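Local coordinates for cellobiose 2-epimerase (Spirochaeta thermophila DSM 6192, PDB 5ZIG), which probably catalyses the reversible epimerisation of cellobiose to 4-O-beta-D-glucopyranosyl-D-mannose, at residues E286-A291 / V323-A328. Numbering follows the deposited sequence.
Sequences EETARA and VGFLNA
Phe325 drives the far end of its ring against two consecutive residues of the neighbouring helix, Thr288 and Ala289, and these three buried residues make up the whole contact. The tightest approach is Thr288 CG2 to Phe325 CZ, 3.8 Å, with the same methyl 3.9 Å from Phe325 CE1, so the methyl lies near both CZ and CE1 rather than against one atom. Its place follows from the Thr288 side-chain rotation: CG2 lies anti to the backbone N and reaches for the ring, whereas OG1 turns back to the carbonyl oxygen of Val284, one helical turn earlier, and is satisfied there. Ala289 meets the ring through backbone as well as side chain, its CA lying 4.1 Å and its CB 4.2 Å from Phe325 CE1. Both residues approach the ring obliquely. Because CA of Ala289 and CA of Phe325, the nearest such pair, are still 8.2 Å apart, the aromatic side chain has to span the gap between the backbones; the two segments bury 100 Å² in total. The helices concerned, 275-294 and 315-332, belong to the helical-hairpin array of the N-acylglucosamine 2-epimerase family, an (alpha/alpha)6 barrel, and the intervening chain includes the antiparallel strands 302-303 and 309-314. Phe325 also touches Met285 and Leu292 of helix 275-294, and the His340 ring meets it with the planes inclined by about 45°. Away from this apolar patch, the loose side lies at Glu287 and Arg290, of which Arg290 is exposed and Glu287 partly so. There the Arg290 guanidinium has Glu286 O over one face, 3.7 Å above its plane, and Glu287 OE1 at its edge in a long salt bridge, 3.9 Å from Arg290 NH2, while Glu287 OE2 is hydrogen-bonded to Ser232.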
loop_
_atom_site.group_PDB
_atom_site.type_symbol
_atom_site.label_atom_id
_atom_site.label_comp_id
_atom_site.label_asym_id
_atom_site.label_seq_id
_atom_site.Cartn_x
_atom_site.Cartn_y
_atom_site.Cartn_z
ATOM N N GLU A 286 9.002 -9.162 -15.647
ATOM C CA GLU A 286 8.723 -10.114 -16.721
ATOM C C GLU A 286 7.897 -11.296 -16.224
ATOM O O GLU A 286 6.991 -11.763 -16.925
ATOM C CB GLU A 286 10.031 -10.594 -17.352
ATOM C CG GLU A 286 10.576 -9.631 -18.372
ATOM C CD GLU A 286 12.105 -9.652 -18.487
ATOM O OE1 GLU A 286 12.797 -10.167 -17.568
ATOM O OE2 GLU A 286 12.605 -9.124 -19.507
ATOM N N GLU A 287 8.197 -11.794 -15.019
ATOM C CA GLU A 287 7.373 -12.835 -14.404
ATOM C C GLU A 287 5.920 -12.392 -14.254
ATOM O O GLU A 287 4.997 -13.200 -14.403
ATOM C CB GLU A 287 7.936 -13.201 -13.032
ATOM C CG GLU A 287 9.244 -13.946 -13.057
ATOM C CD GLU A 287 9.046 -15.430 -12.927
ATOM O OE1 GLU A 287 8.003 -15.925 -13.411
ATOM O OE2 GLU A 287 9.924 -16.092 -12.330
ATOM N N THR A 288 5.702 -11.118 -13.916
ATOM C CA THR A 288 4.353 -10.612 -13.680
ATOM C C THR A 288 3.583 -10.446 -14.987
ATOM O O THR A 288 2.381 -10.732 -15.044
ATOM C CB THR A 288 4.427 -9.277 -12.933
ATOM O OG1 THR A 288 5.014 -9.481 -11.645
ATOM C CG2 THR A 288 3.036 -8.643 -12.778
ATOM N N ALA A 289 4.265 -9.989 -16.042
ATOM C CA ALA A 289 3.631 -9.792 -17.333
ATOM C C ALA A 289 3.299 -11.119 -17.997
ATOM O O ALA A 289 2.333 -11.203 -18.767
ATOM C CB ALA A 289 4.542 -8.954 -18.235
ATOM N N ARG A 290 4.094 -12.159 -17.732
ATOM C CA ARG A 290 3.750 -13.487 -18.223
ATOM C C ARG A 290 2.625 -14.112 -17.408
ATOM O O ARG A 290 1.786 -14.824 -17.966
ATOM C CB ARG A 290 4.988 -14.393 -18.222
ATOM C CG ARG A 290 5.953 -14.148 -19.391
ATOM C CD ARG A 290 7.091 -15.175 -19.416
ATOM N NE ARG A 290 7.830 -15.233 -18.151
ATOM C CZ ARG A 290 9.044 -14.718 -17.958
ATOM N NH1 ARG A 290 9.682 -14.103 -18.944
ATOM N NH2 ARG A 290 9.621 -14.817 -16.771
ATOM N N ALA A 291 2.578 -13.847 -16.098
ATOM C CA ALA A 291 1.463 -14.335 -15.291
ATOM C C ALA A 291 0.144 -13.684 -15.700
ATOM O O ALA A 291 -0.903 -14.330 -15.634
ATOM C CB ALA A 291 1.738 -14.087 -13.796
ATOM N N VAL A 323 -0.244 0.228 -11.473
ATOM C CA VAL A 323 0.878 1.138 -11.224
ATOM C C VAL A 323 2.187 0.470 -11.594
ATOM O O VAL A 323 3.086 1.101 -12.163
ATOM C CB VAL A 323 0.875 1.622 -9.768
ATOM C CG1 VAL A 323 1.943 2.673 -9.573
ATOM C CG2 VAL A 323 -0.484 2.200 -9.429
ATOM N N GLY A 324 2.277 -0.836 -11.361
ATOM C CA GLY A 324 3.505 -1.543 -11.650
ATOM C C GLY A 324 3.808 -1.608 -13.132
ATOM O O GLY A 324 4.966 -1.515 -13.536
ATOM N N PHE A 325 2.770 -1.761 -13.962
ATOM C CA PHE A 325 3.000 -1.862 -15.392
ATOM C C PHE A 325 3.390 -0.509 -15.978
ATOM O O PHE A 325 4.224 -0.442 -16.888
ATOM C CB PHE A 325 1.760 -2.444 -16.083
ATOM C CG PHE A 325 1.591 -3.922 -15.864
ATOM C CD1 PHE A 325 2.682 -4.774 -15.975
ATOM C CD2 PHE A 325 0.357 -4.457 -15.558
ATOM C CE1 PHE A 325 2.542 -6.135 -15.769
ATOM C CE2 PHE A 325 0.205 -5.808 -15.361
ATOM C CZ PHE A 325 1.295 -6.650 -15.464
ATOM N N LEU A 326 2.793 0.578 -15.474
ATOM C CA LEU A 326 3.196 1.913 -15.898
ATOM C C LEU A 326 4.644 2.192 -15.524
ATOM O O LEU A 326 5.420 2.743 -16.332
ATOM C CB LEU A 326 2.277 2.955 -15.279
ATOM C CG LEU A 326 0.791 2.917 -15.663
ATOM C CD1 LEU A 326 0.064 3.990 -14.872
ATOM C CD2 LEU A 326 0.541 3.077 -17.198
ATOM N N ASN A 327 5.021 1.807 -14.297
ATOM C CA ASN A 327 6.387 1.985 -13.827
ATOM C C ASN A 327 7.372 1.209 -14.689
ATOM O O ASN A 327 8.473 1.685 -14.959
ATOM C CB ASN A 327 6.487 1.527 -12.365
ATOM C CG ASN A 327 7.825 1.858 -11.745
ATOM O OD1 ASN A 327 8.156 3.019 -11.521
ATOM N ND2 ASN A 327 8.600 0.833 -11.465
ATOM N N ALA A 328 7.001 -0.010 -15.089
ATOM C CA ALA A 328 7.896 -0.841 -15.882
ATOM C C ALA A 328 8.123 -0.267 -17.273
ATOM O O ALA A 328 9.189 -0.486 -17.866
ATOM C CB ALA A 328 7.334 -2.252 -16.002
#